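Local coordinates for putative uncharacterized protein (Bacillus anthracis, PDB 3LNO) that is of unknown function but probably takes part in iron-sulfur cluster assembly, at residues A[62-67]-A[83-88]; A[15-20]-A[33-38]; A[87-90]-A[94-97]; A[11-16]-A[76-81]; A[20-25]-A[51-56]. One frame throughout, in Å; residues are numbered along the deposited sequence.

Contact 1. Residues A[62-67]-A[83-88]; sequences QIVSDV and VNVVWN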
# COMPACT_ATOMS: atom_id res chain seq x y z
N GLN A 62 10.37 -5.45 5.61
CA GLN A 62 10.72 -4.05 5.44
C GLN A 62 9.58 -3.22 4.84
O GLN A 62 9.40 -2.06 5.18
CB GLN A 62 11.97 -3.92 4.58
CG GLN A 62 12.46 -2.49 4.45
CD GLN A 62 13.62 -2.35 3.50
OE1 GLN A 62 14.42 -3.28 3.33
NE2 GLN A 62 13.73 -1.19 2.85
N ILE A 63 8.80 -3.81 3.94
CA ILE A 63 7.70 -3.08 3.32
C ILE A 63 6.63 -2.73 4.35
O ILE A 63 6.23 -1.58 4.48
CB ILE A 63 7.17 -3.82 2.06
CG1 ILE A 63 8.21 -3.74 0.94
CG2 ILE A 63 5.84 -3.23 1.59
CD1 ILE A 63 7.89 -4.57 -0.30
N VAL A 64 6.24 -3.71 5.16
CA VAL A 64 5.28 -3.48 6.21
C VAL A 64 5.68 -2.42 7.24
O VAL A 64 4.87 -1.55 7.59
CB VAL A 64 4.96 -4.77 6.96
CG1 VAL A 64 4.16 -4.43 8.22
CG2 VAL A 64 4.21 -5.74 6.04
N SER A 65 6.90 -2.49 7.77
CA SER A 65 7.33 -1.44 8.70
C SER A 65 7.40 -0.07 7.99
O SER A 65 7.11 0.97 8.59
CB SER A 65 8.64 -1.78 9.44
OG SER A 65 9.63 -2.24 8.55
N ASP A 66 7.76 -0.07 6.71
CA ASP A 66 7.76 1.17 5.93
C ASP A 66 6.34 1.76 5.80
O ASP A 66 6.14 2.97 5.91
CB ASP A 66 8.36 0.92 4.56
CG ASP A 66 9.62 1.70 4.35
OD1 ASP A 66 10.61 1.47 5.09
OD2 ASP A 66 9.63 2.57 3.44
N VAL A 67 5.34 0.90 5.61
CA VAL A 67 3.95 1.34 5.63
C VAL A 67 3.62 2.05 6.95
O VAL A 67 3.09 3.16 6.96
CB VAL A 67 2.95 0.17 5.37
CG1 VAL A 67 1.55 0.59 5.68
CG2 VAL A 67 3.00 -0.28 3.91
N VAL A 83 -1.49 -3.76 9.13
CA VAL A 83 -1.18 -4.17 7.76
C VAL A 83 -1.44 -5.65 7.66
O VAL A 83 -0.76 -6.44 8.33
CB VAL A 83 0.27 -3.87 7.35
CG1 VAL A 83 0.49 -4.22 5.90
CG2 VAL A 83 0.60 -2.40 7.57
N ASN A 84 -2.43 -6.03 6.86
CA ASN A 84 -2.67 -7.47 6.69
C ASN A 84 -2.16 -7.88 5.34
O ASN A 84 -2.63 -7.39 4.31
CB ASN A 84 -4.15 -7.83 6.83
CG ASN A 84 -4.68 -7.64 8.25
OD1 ASN A 84 -3.95 -7.81 9.24
ND2 ASN A 84 -5.95 -7.28 8.35
N VAL A 85 -1.19 -8.78 5.35
CA VAL A 85 -0.61 -9.26 4.10
C VAL A 85 -1.35 -10.54 3.65
O VAL A 85 -1.39 -11.54 4.38
CB VAL A 85 0.85 -9.56 4.32
CG1 VAL A 85 1.45 -10.19 3.10
CG2 VAL A 85 1.60 -8.27 4.73
N VAL A 86 -1.97 -10.50 2.47
CA VAL A 86 -2.74 -11.65 2.02
C VAL A 86 -2.14 -12.19 0.73
O VAL A 86 -1.26 -11.57 0.15
CB VAL A 86 -4.25 -11.32 1.86
CG1 VAL A 86 -4.81 -10.82 3.20
CG2 VAL A 86 -4.49 -10.30 0.77
N TRP A 87 -2.60 -13.37 0.32
CA TRP A 87 -2.04 -14.04 -0.84
C TRP A 87 -3.15 -14.37 -1.84
O TRP A 87 -2.92 -15.01 -2.87
CB TRP A 87 -1.29 -15.30 -0.39
CG TRP A 87 -0.23 -14.92 0.58
CD1 TRP A 87 -0.22 -15.16 1.92
CD2 TRP A 87 0.95 -14.16 0.29
NE1 TRP A 87 0.91 -14.61 2.48
CE2 TRP A 87 1.65 -14.00 1.50
CE3 TRP A 87 1.49 -13.61 -0.88
CZ2 TRP A 87 2.85 -13.29 1.57
CZ3 TRP A 87 2.69 -12.92 -0.81
CH2 TRP A 87 3.35 -12.76 0.42
N ASN A 88 -4.36 -13.90 -1.54
CA ASN A 88 -5.51 -14.18 -2.38
C ASN A 88 -6.37 -12.95 -2.56
O ASN A 88 -6.77 -12.34 -1.57
CB ASN A 88 -6.37 -15.26 -1.75
CG ASN A 88 -6.26 -16.56 -2.46
OD1 ASN A 88 -6.69 -16.69 -3.62
ND2 ASN A 88 -5.68 -17.56 -1.80
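Val67, which packs on Val83, is fixed in its helix by the bond from its backbone N to Ile63 O (2.9 Å), while no polar bond spans the two segments. The contact belongs to the beta-alpha-beta unit of strand 46-50, helix 60-74 and strand 81-85: one face of the crossover helix lies against the second parallel strand, their short axes 9.7 Å apart and close to antiparallel at 156°. Valine side chains do all the touching, mostly through their methyl groups. Val64 and Val83 run past each other in opposite directions, which pairs Val64 CG2 with Val83 CG1 at 4.0 Å and brings Val64 CG1 over Val83 CB. Val64 CG2, anti to the carbonyl carbon (chi1 169° for CG1), also reaches Val85 CG2 at 3.9 Å. One turn further along, Val67 meets Val83 at a slant, Val67 CG1 to Val83 CG2 at 3.7 Å. Val83 and Val85 turn to the helix and Asn84, between them, turns away, as strand alternation requires. Ile29 of helix 29-32 packs on Ile63 and Val67, and Met50 of strand 46-50 on Ile63 and Val83. The second methyl of Val85, CG1, sits 3.6 Å above one face of the Trp87 indole, offset toward its rim.

Contact 2. Residues A[15-20]-A[33-38]; sequences ANLEAV and GLVYDV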
# COMPACT_ATOMS: atom_id res chain seq x y z
N ALA A 15 -3.04 7.55 -0.99
CA ALA A 15 -2.13 8.42 -1.75
C ALA A 15 -0.77 8.49 -1.06
O ALA A 15 0.27 8.54 -1.71
CB ALA A 15 -2.74 9.89 -1.90
N ASN A 16 -0.76 8.47 0.26
CA ASN A 16 0.52 8.56 0.96
C ASN A 16 1.36 7.27 0.84
O ASN A 16 2.57 7.29 1.04
CB ASN A 16 0.31 8.96 2.41
CG ASN A 16 0.21 10.46 2.56
OD1 ASN A 16 1.22 11.14 2.73
ND2 ASN A 16 -1.02 10.99 2.46
N LEU A 17 0.70 6.16 0.49
CA LEU A 17 1.41 4.89 0.30
C LEU A 17 2.28 4.93 -0.96
O LEU A 17 3.10 4.03 -1.20
CB LEU A 17 0.40 3.74 0.25
CG LEU A 17 -0.30 3.42 1.58
CD1 LEU A 17 -1.30 2.28 1.37
CD2 LEU A 17 0.76 3.02 2.65
N GLU A 18 2.16 5.98 -1.76
CA GLU A 18 3.09 6.14 -2.89
C GLU A 18 4.51 6.41 -2.44
O GLU A 18 5.43 6.37 -3.25
CB GLU A 18 2.68 7.27 -3.82
CG GLU A 18 1.44 6.95 -4.59
CD GLU A 18 1.02 8.07 -5.49
OE1 GLU A 18 0.89 9.23 -5.01
OE2 GLU A 18 0.83 7.79 -6.69
N ALA A 19 4.69 6.73 -1.16
CA ALA A 19 6.04 6.96 -0.64
C ALA A 19 6.67 5.68 -0.14
O ALA A 19 7.77 5.72 0.42
CB ALA A 19 6.02 8.00 0.47
N VAL A 20 5.98 4.55 -0.28
CA VAL A 20 6.54 3.25 0.14
C VAL A 20 7.00 2.49 -1.11
O VAL A 20 6.19 2.15 -1.97
CB VAL A 20 5.48 2.37 0.87
CG1 VAL A 20 6.04 1.00 1.20
CG2 VAL A 20 4.91 3.09 2.14
N GLY A 33 0.36 -2.11 -7.75
CA GLY A 33 -0.89 -2.84 -7.59
C GLY A 33 -0.88 -3.76 -6.39
O GLY A 33 -1.68 -4.71 -6.33
N LEU A 34 0.03 -3.53 -5.44
CA LEU A 34 0.10 -4.41 -4.26
C LEU A 34 -0.94 -4.11 -3.19
O LEU A 34 -1.21 -4.98 -2.36
CB LEU A 34 1.48 -4.39 -3.58
CG LEU A 34 2.66 -4.83 -4.45
CD1 LEU A 34 3.91 -4.72 -3.63
CD2 LEU A 34 2.43 -6.28 -4.94
N VAL A 35 -1.49 -2.90 -3.19
CA VAL A 35 -2.44 -2.50 -2.17
C VAL A 35 -3.88 -2.81 -2.61
O VAL A 35 -4.41 -2.20 -3.57
CB VAL A 35 -2.32 -1.02 -1.81
CG1 VAL A 35 -3.18 -0.71 -0.60
CG2 VAL A 35 -0.86 -0.65 -1.49
N TYR A 36 -4.50 -3.77 -1.91
CA TYR A 36 -5.86 -4.25 -2.24
C TYR A 36 -6.98 -3.47 -1.55
O TYR A 36 -8.07 -3.35 -2.08
CB TYR A 36 -6.00 -5.73 -1.85
CG TYR A 36 -5.24 -6.66 -2.74
CD1 TYR A 36 -4.60 -6.19 -3.87
CD2 TYR A 36 -5.17 -8.03 -2.44
CE1 TYR A 36 -3.90 -7.05 -4.71
CE2 TYR A 36 -4.48 -8.90 -3.27
CZ TYR A 36 -3.87 -8.39 -4.42
OH TYR A 36 -3.21 -9.20 -5.26
N ASP A 37 -6.73 -2.96 -0.36
CA ASP A 37 -7.84 -2.30 0.34
C ASP A 37 -7.28 -1.40 1.41
O ASP A 37 -6.34 -1.78 2.10
CB ASP A 37 -8.75 -3.35 1.00
CG ASP A 37 -10.04 -2.76 1.53
OD1 ASP A 37 -10.52 -1.71 1.02
OD2 ASP A 37 -10.60 -3.35 2.46
N VAL A 38 -7.86 -0.21 1.56
CA VAL A 38 -7.56 0.59 2.73
C VAL A 38 -8.90 0.93 3.37
O VAL A 38 -9.77 1.48 2.69
CB VAL A 38 -6.84 1.91 2.33
CG1 VAL A 38 -6.61 2.80 3.54
CG2 VAL A 38 -5.53 1.60 1.61
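Leu17 comes at Val35 on a slant and touches it with a single branch: CD1 rests against both methyl groups of the valine, 4.0 Å from Val35 CG1 and 4.1 Å from Val35 CG2. Its chain is stretched out from CB (chi2 179°), and with CG anti to the carbonyl carbon (chi1 -70°) this carries CD1 across to the strand. The same methyl group lies 4.3 Å from Val38 CG2, so it bridges two valines of strand 35-38. The other branch of Leu17 turns elsewhere, CD2 packing 4.0 Å from Val67 CG1 of helix 60-74, and Val30 of helix 29-32 also touches the side chain. Leu17 stands in the 3-10 turn that follows helix 3-16, where its carbonyl O receives Val20 N at 3.1 Å. On the other segment, Gly33 closes helix 29-32 in a Schellman motif, its positive phi turning the chain toward the strand. Val35 and Val38 are three residues apart yet both point to Leu17, because Tyr36 and Asp37 together face Thr49 and add a residue to the strand's alternation. This is the mark of a classic beta bulge, set here in an edge strand of a mixed sheet packed against helices.

Contact 3. Residues A[87-90]-A[94-97]; sequences WNPP and ERMS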
# COMPACT_ATOMS: atom_id res chain seq x y z
N TRP A 87 -2.60 -13.37 0.32
CA TRP A 87 -2.04 -14.04 -0.84
C TRP A 87 -3.15 -14.37 -1.84
O TRP A 87 -2.92 -15.01 -2.87
CB TRP A 87 -1.29 -15.30 -0.39
CG TRP A 87 -0.23 -14.92 0.58
CD1 TRP A 87 -0.22 -15.16 1.92
CD2 TRP A 87 0.95 -14.16 0.29
NE1 TRP A 87 0.91 -14.61 2.48
CE2 TRP A 87 1.65 -14.00 1.50
CE3 TRP A 87 1.49 -13.61 -0.88
CZ2 TRP A 87 2.85 -13.29 1.57
CZ3 TRP A 87 2.69 -12.92 -0.81
CH2 TRP A 87 3.35 -12.76 0.42
N ASN A 88 -4.36 -13.90 -1.54
CA ASN A 88 -5.51 -14.18 -2.38
C ASN A 88 -6.37 -12.95 -2.56
O ASN A 88 -6.77 -12.34 -1.57
CB ASN A 88 -6.37 -15.26 -1.75
CG ASN A 88 -6.26 -16.56 -2.46
OD1 ASN A 88 -6.69 -16.69 -3.62
ND2 ASN A 88 -5.68 -17.56 -1.80
N PRO A 89 -6.65 -12.57 -3.82
CA PRO A 89 -6.14 -13.16 -5.06
C PRO A 89 -4.64 -12.87 -5.24
O PRO A 89 -4.08 -11.94 -4.66
CB PRO A 89 -6.94 -12.39 -6.14
CG PRO A 89 -7.08 -11.02 -5.50
CD PRO A 89 -7.47 -11.37 -4.09
N PRO A 90 -3.98 -13.66 -6.08
CA PRO A 90 -2.53 -13.55 -6.15
C PRO A 90 -2.15 -12.34 -6.99
O PRO A 90 -2.80 -12.05 -7.96
CB PRO A 90 -2.12 -14.83 -6.89
CG PRO A 90 -3.40 -15.57 -7.22
CD PRO A 90 -4.53 -14.61 -7.05
N GLU A 94 -0.23 -7.70 -14.36
CA GLU A 94 -1.43 -7.08 -14.95
C GLU A 94 -2.02 -6.04 -14.03
O GLU A 94 -2.68 -5.11 -14.50
CB GLU A 94 -2.49 -8.11 -15.31
CG GLU A 94 -2.26 -8.84 -16.63
CD GLU A 94 -3.45 -9.75 -17.04
OE1 GLU A 94 -3.96 -10.52 -16.18
OE2 GLU A 94 -3.89 -9.69 -18.22
N ARG A 95 -1.74 -6.15 -12.73
CA ARG A 95 -2.23 -5.21 -11.71
C ARG A 95 -1.43 -3.88 -11.64
O ARG A 95 -1.82 -2.92 -10.96
CB ARG A 95 -2.20 -5.87 -10.32
CG ARG A 95 -3.24 -6.94 -10.17
CD ARG A 95 -3.22 -7.51 -8.76
NE ARG A 95 -4.18 -8.59 -8.66
CZ ARG A 95 -5.45 -8.42 -8.31
NH1 ARG A 95 -5.92 -7.21 -8.02
NH2 ARG A 95 -6.25 -9.47 -8.27
N MSE A 96 -0.34 -3.81 -12.36
CA MSE A 96 0.44 -2.57 -12.34
C MSE A 96 -0.29 -1.39 -13.00
O MSE A 96 -1.04 -1.58 -13.96
CB MSE A 96 1.75 -2.84 -13.03
CG MSE A 96 2.57 -3.78 -12.18
SE MSE A 96 4.37 -4.00 -12.89
CE MSE A 96 4.18 -3.64 -14.77
N SER A 97 -0.05 -0.17 -12.52
CA SER A 97 -0.61 1.03 -13.18
C SER A 97 -0.02 1.28 -14.58
O SER A 97 1.01 0.70 -14.93
CB SER A 97 -0.34 2.27 -12.32
OG SER A 97 1.06 2.56 -12.29
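Van der Waals contact comes first: the guanidinium end of Arg95 reaches the ring of Pro89, where Arg95 NH2 lies 3.3 Å from Pro89 CG and 3.7 Å from Pro89 CB. The arginine chain and the proline ring cross at about a right angle, with Pro89 CG approaching the guanidinium plane obliquely. Arg95 spans the distance because it is fully extended from CG to NE (chi2 and chi3 both -177°). A turn about the last bond before NE (chi4 -90°) then swings the guanidinium out of line with the chain. The backbones stay well apart, the nearest CA atoms, those of Pro90 and Arg95, being 10.0 Å from each other.

The polar approach is looser. Pro90 O stands 3.8 Å from Arg95 NE, again oblique to the guanidinium, and no hydrogen bond spans the two segments. CB of Pro90 points away from 94-97, and its carbonyl makes the nearest approach.

Both segments belong to the connection between strand 81-85 and helix 98-106, which contains a cis peptide bond between Asn88 and Pro89. The contact therefore closes a short surface loop of the C-terminal region.

Bonds to neighbouring parts hold the loop at both ends. Pro89 O accepts from Tyr36 OH, and that hydroxyl also lies beside Arg95 NE. At the far end Ser97 is the N-cap of helix 98-106: its OG takes the backbone N of Ala100 and is bonded to Asn31 ND2 as well.

Contact 4. Residues A[11-16]-A[76-81]; sequences NKLYAN and PEVNEI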
# COMPACT_ATOMS: atom_id res chain seq x y z
N ASN A 11 -8.77 7.68 1.18
CA ASN A 11 -8.15 8.11 -0.05
C ASN A 11 -6.81 8.80 0.30
O ASN A 11 -5.79 8.58 -0.36
CB ASN A 11 -9.09 9.06 -0.78
CG ASN A 11 -8.54 9.49 -2.11
OD1 ASN A 11 -8.26 8.67 -2.96
ND2 ASN A 11 -8.35 10.80 -2.27
N LYS A 12 -6.82 9.63 1.33
CA LYS A 12 -5.60 10.29 1.76
C LYS A 12 -4.54 9.27 2.18
O LYS A 12 -3.37 9.37 1.80
CB LYS A 12 -5.90 11.24 2.92
CG LYS A 12 -4.66 11.94 3.47
CD LYS A 12 -5.03 12.80 4.66
CE LYS A 12 -4.00 13.91 4.88
NZ LYS A 12 -4.30 14.72 6.12
N LEU A 13 -4.94 8.27 2.94
CA LEU A 13 -3.99 7.23 3.34
C LEU A 13 -3.42 6.53 2.12
O LEU A 13 -2.22 6.25 2.07
CB LEU A 13 -4.64 6.20 4.27
CG LEU A 13 -5.06 6.64 5.68
CD1 LEU A 13 -5.81 5.50 6.36
CD2 LEU A 13 -3.87 7.02 6.50
N TYR A 14 -4.26 6.23 1.15
CA TYR A 14 -3.80 5.46 -0.01
C TYR A 14 -2.78 6.26 -0.82
O TYR A 14 -1.76 5.72 -1.26
CB TYR A 14 -5.00 5.05 -0.88
CG TYR A 14 -4.71 4.22 -2.11
CD1 TYR A 14 -4.71 2.83 -2.05
CD2 TYR A 14 -4.45 4.83 -3.35
CE1 TYR A 14 -4.46 2.07 -3.16
CE2 TYR A 14 -4.17 4.07 -4.47
CZ TYR A 14 -4.20 2.70 -4.38
OH TYR A 14 -3.95 1.94 -5.49
N ALA A 15 -3.04 7.55 -0.99
CA ALA A 15 -2.13 8.42 -1.75
C ALA A 15 -0.77 8.49 -1.06
O ALA A 15 0.27 8.54 -1.71
CB ALA A 15 -2.74 9.89 -1.90
N ASN A 16 -0.76 8.47 0.26
CA ASN A 16 0.52 8.56 0.96
C ASN A 16 1.36 7.27 0.84
O ASN A 16 2.57 7.29 1.04
CB ASN A 16 0.31 8.96 2.41
CG ASN A 16 0.21 10.46 2.56
OD1 ASN A 16 1.22 11.14 2.73
ND2 ASN A 16 -1.02 10.99 2.46
N PRO A 76 -0.32 12.08 10.42
CA PRO A 76 -0.25 11.99 11.89
C PRO A 76 -1.61 11.80 12.55
O PRO A 76 -1.67 11.31 13.67
CB PRO A 76 0.34 13.35 12.30
CG PRO A 76 0.08 14.27 11.07
CD PRO A 76 0.25 13.34 9.91
N GLU A 77 -2.69 12.17 11.88
CA GLU A 77 -4.01 11.98 12.46
C GLU A 77 -4.50 10.53 12.37
O GLU A 77 -5.58 10.20 12.89
CB GLU A 77 -5.05 12.97 11.88
CG GLU A 77 -5.53 12.69 10.44
CD GLU A 77 -4.58 13.24 9.37
OE1 GLU A 77 -3.36 13.33 9.64
OE2 GLU A 77 -5.07 13.58 8.26
N VAL A 78 -3.74 9.65 11.72
CA VAL A 78 -4.11 8.24 11.74
C VAL A 78 -3.88 7.68 13.16
O VAL A 78 -2.95 8.10 13.85
CB VAL A 78 -3.33 7.38 10.70
CG1 VAL A 78 -1.89 7.18 11.12
CG2 VAL A 78 -3.98 6.03 10.52
N ASN A 79 -4.73 6.76 13.61
CA ASN A 79 -4.49 6.10 14.90
C ASN A 79 -3.92 4.72 14.72
O ASN A 79 -2.74 4.60 14.42
CB ASN A 79 -5.71 6.17 15.81
CG ASN A 79 -5.92 7.58 16.32
OD1 ASN A 79 -4.95 8.25 16.70
ND2 ASN A 79 -7.15 8.08 16.25
N GLU A 80 -4.72 3.68 14.86
CA GLU A 80 -4.15 2.37 14.63
C GLU A 80 -3.77 2.16 13.18
O GLU A 80 -4.47 2.57 12.26
CB GLU A 80 -5.10 1.27 15.06
CG GLU A 80 -4.42 -0.08 15.26
CD GLU A 80 -5.43 -1.15 15.62
OE1 GLU A 80 -6.61 -0.79 15.82
OE2 GLU A 80 -5.06 -2.35 15.71
N ILE A 81 -2.63 1.51 12.98
CA ILE A 81 -2.30 1.05 11.65
C ILE A 81 -2.07 -0.45 11.64
O ILE A 81 -1.07 -0.93 12.16
CB ILE A 81 -1.03 1.68 11.12
CG1 ILE A 81 -1.12 3.19 11.23
CG2 ILE A 81 -0.83 1.20 9.67
CD1 ILE A 81 0.17 3.89 11.02
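The charged part of the contact joins Lys12 to Glu77 in a salt bridge, with Glu77 OE2 using its syn lone pair; the exact length from Lys12 NZ to Glu77 OE2, 2.5 Å, is doubtfully short. Glu77 OE1 stays at 3.9 Å from Lys12 NZ, so one oxygen does the holding. The two side chains come from opposite directions: Lys12 is extended along its length, whereas Glu77 doubles back, its CG in the crowded position between backbone N and carbonyl carbon (chi1 73°) and its chain bent again at chi2 -83°.

Next along both segments is an apolar touch, Leu13 CD2 on Val78 CG2 at 4.1 Å, the two chains crossing at about a right angle. Here the C-terminal part of helix 3-16 meets the link from helix 60-74 to strand 81-85, the return connection of the beta-alpha-beta crossover. Ala46 of strand 46-50 packs on both Leu13 and Val78, and Val75 on both Lys12 and Leu13.

Two hydrogen bonds inside the helix segment converge on the carbonyl of Lys12. Asn16 ND2 bonds to Lys12 O almost straight (2.9 Å, 171°) from above the carbonyl plane, while Asn16 N reaches that oxygen from the opposite face at 3.2 Å.

Contact 5. Residues A[20-25]-A[51-56]; sequences VIDPEL and TMTSIG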
# COMPACT_ATOMS: atom_id res chain seq x y z
N VAL A 20 5.98 4.55 -0.28
CA VAL A 20 6.54 3.25 0.14
C VAL A 20 7.00 2.49 -1.11
O VAL A 20 6.19 2.15 -1.97
CB VAL A 20 5.48 2.37 0.87
CG1 VAL A 20 6.04 1.00 1.20
CG2 VAL A 20 4.91 3.09 2.14
N ILE A 21 8.30 2.25 -1.22
CA ILE A 21 8.88 1.65 -2.42
C ILE A 21 9.14 0.15 -2.25
O ILE A 21 9.62 -0.29 -1.21
CB ILE A 21 10.23 2.33 -2.77
CG1 ILE A 21 10.13 3.85 -2.60
CG2 ILE A 21 10.64 2.02 -4.19
CD1 ILE A 21 8.99 4.46 -3.39
N ASP A 22 8.83 -0.65 -3.27
CA ASP A 22 9.37 -2.02 -3.30
C ASP A 22 10.83 -1.97 -3.76
O ASP A 22 11.10 -1.68 -4.92
CB ASP A 22 8.56 -2.93 -4.23
CG ASP A 22 9.12 -4.37 -4.29
OD1 ASP A 22 8.45 -5.26 -4.84
OD2 ASP A 22 10.22 -4.61 -3.76
N PRO A 23 11.78 -2.24 -2.85
CA PRO A 23 13.19 -2.01 -3.19
C PRO A 23 13.68 -2.80 -4.41
O PRO A 23 14.48 -2.29 -5.19
CB PRO A 23 13.94 -2.45 -1.92
CG PRO A 23 12.92 -2.40 -0.84
CD PRO A 23 11.61 -2.76 -1.49
N GLU A 24 13.20 -4.02 -4.57
CA GLU A 24 13.62 -4.84 -5.70
C GLU A 24 13.17 -4.28 -7.06
O GLU A 24 13.85 -4.45 -8.06
CB GLU A 24 13.13 -6.27 -5.52
CG GLU A 24 13.64 -6.93 -4.24
CD GLU A 24 12.70 -7.99 -3.70
OE1 GLU A 24 11.49 -7.70 -3.55
OE2 GLU A 24 13.18 -9.12 -3.42
N LEU A 25 12.03 -3.59 -7.10
CA LEU A 25 11.57 -3.06 -8.38
C LEU A 25 11.76 -1.57 -8.55
O LEU A 25 11.61 -1.07 -9.66
CB LEU A 25 10.12 -3.42 -8.63
CG LEU A 25 9.92 -4.87 -8.99
CD1 LEU A 25 8.43 -5.19 -8.99
CD2 LEU A 25 10.58 -5.16 -10.35
N THR A 51 -0.65 -7.37 -0.71
CA THR A 51 0.09 -8.61 -0.98
C THR A 51 1.53 -8.26 -1.35
O THR A 51 1.93 -7.11 -1.25
CB THR A 51 -0.59 -9.42 -2.06
OG1 THR A 51 -0.01 -10.73 -2.08
CG2 THR A 51 -0.42 -8.76 -3.43
N MSE A 52 2.34 -9.26 -1.72
CA MSE A 52 3.70 -9.00 -2.19
C MSE A 52 3.81 -9.52 -3.61
O MSE A 52 2.89 -10.18 -4.10
CB MSE A 52 4.71 -9.73 -1.32
CG MSE A 52 4.64 -9.31 0.14
SE MSE A 52 5.42 -7.54 0.29
CE MSE A 52 4.23 -6.88 1.70
N THR A 53 4.92 -9.25 -4.29
CA THR A 53 5.06 -9.74 -5.65
C THR A 53 5.14 -11.27 -5.76
O THR A 53 4.83 -11.84 -6.80
CB THR A 53 6.25 -9.11 -6.38
OG1 THR A 53 7.45 -9.35 -5.63
CG2 THR A 53 6.03 -7.63 -6.50
N SER A 54 5.55 -11.93 -4.67
CA SER A 54 5.72 -13.39 -4.62
C SER A 54 5.73 -13.82 -3.16
O SER A 54 6.20 -13.07 -2.30
CB SER A 54 7.06 -13.81 -5.25
OG SER A 54 8.15 -13.18 -4.58
N ILE A 55 5.20 -15.01 -2.88
CA ILE A 55 5.24 -15.55 -1.53
C ILE A 55 6.67 -15.52 -0.99
O ILE A 55 6.89 -15.27 0.20
CB ILE A 55 4.72 -16.99 -1.46
CG1 ILE A 55 3.25 -17.03 -1.86
CG2 ILE A 55 4.85 -17.52 -0.04
CD1 ILE A 55 2.32 -16.94 -0.68
N GLY A 56 7.64 -15.76 -1.88
CA GLY A 56 9.04 -15.78 -1.49
C GLY A 56 9.55 -14.44 -1.00
O GLY A 56 10.39 -14.38 -0.10
O HOH W 1 6.87 -7.36 -2.88
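Two first torsions set Asp22 against Thr53. Asp22 holds its carboxylate anti to the backbone N (chi1 180°), which directs it at the loop 51-56; Thr53 tucks OG1 between its own N and carbonyl carbon (chi1 57°) and sends CG2 out toward Asp22. The side chains arrive from opposite directions, and Thr53 CG2 ends 3.8 Å from Asp22 OD1. The same methyl group lies 4.2 Å from Leu25 CD1, so a single threonine methyl meets one carboxylate oxygen and one leucine branch.

A water adds a polar link where no direct hydrogen bond is made: it donates to Asp22 OD1 at 3.3 Å and accepts from the backbone N of Thr53 at 3.1 Å.

The other oxygen of the carboxylate serves its own segment. Asp22 OD2 accepts from Glu24 N (3.1 Å) in an Asx turn, with the donor 44° out of the carboxylate plane. The turn leads the chain out of the weakly bonded strand 21-22, paired antiparallel with 27-28, and the loop it meets connects strand 46-50 to helix 60-74. With OD2 bonded inside the turn and OD1 to the water, the buried carboxylate has a partner for each oxygen. Leu32 of helix 29-32 packs on both Asp22 and Leu25, and the poorly ordered Glu24 side chain may touch Cys57 and Pro58 further along the same loop.

From the N terminus, helix 3-16 opens contact 4, which closes the longest loop and ties that helix to the turn before strand 81-85. Contact 2 starts from the same stretch and closes soon after, on strand 35-40. Contact 5 opens on 20-25, sharing Val20 with contact 2, and closes beyond it at 51-56, tying the turn after strand 21-22 to the loop before helix 60-74; these two cross, while contact 5 is nested in contact 4. Contact 1 opens on helix 60-74 and closes past 76-81, crossing contact 4. Contact 3 begins where contact 1 ends and closes a short C-terminal loop; the centres of contacts 3 and 4 are about 22 Å apart, on opposite sides of the chain's centre.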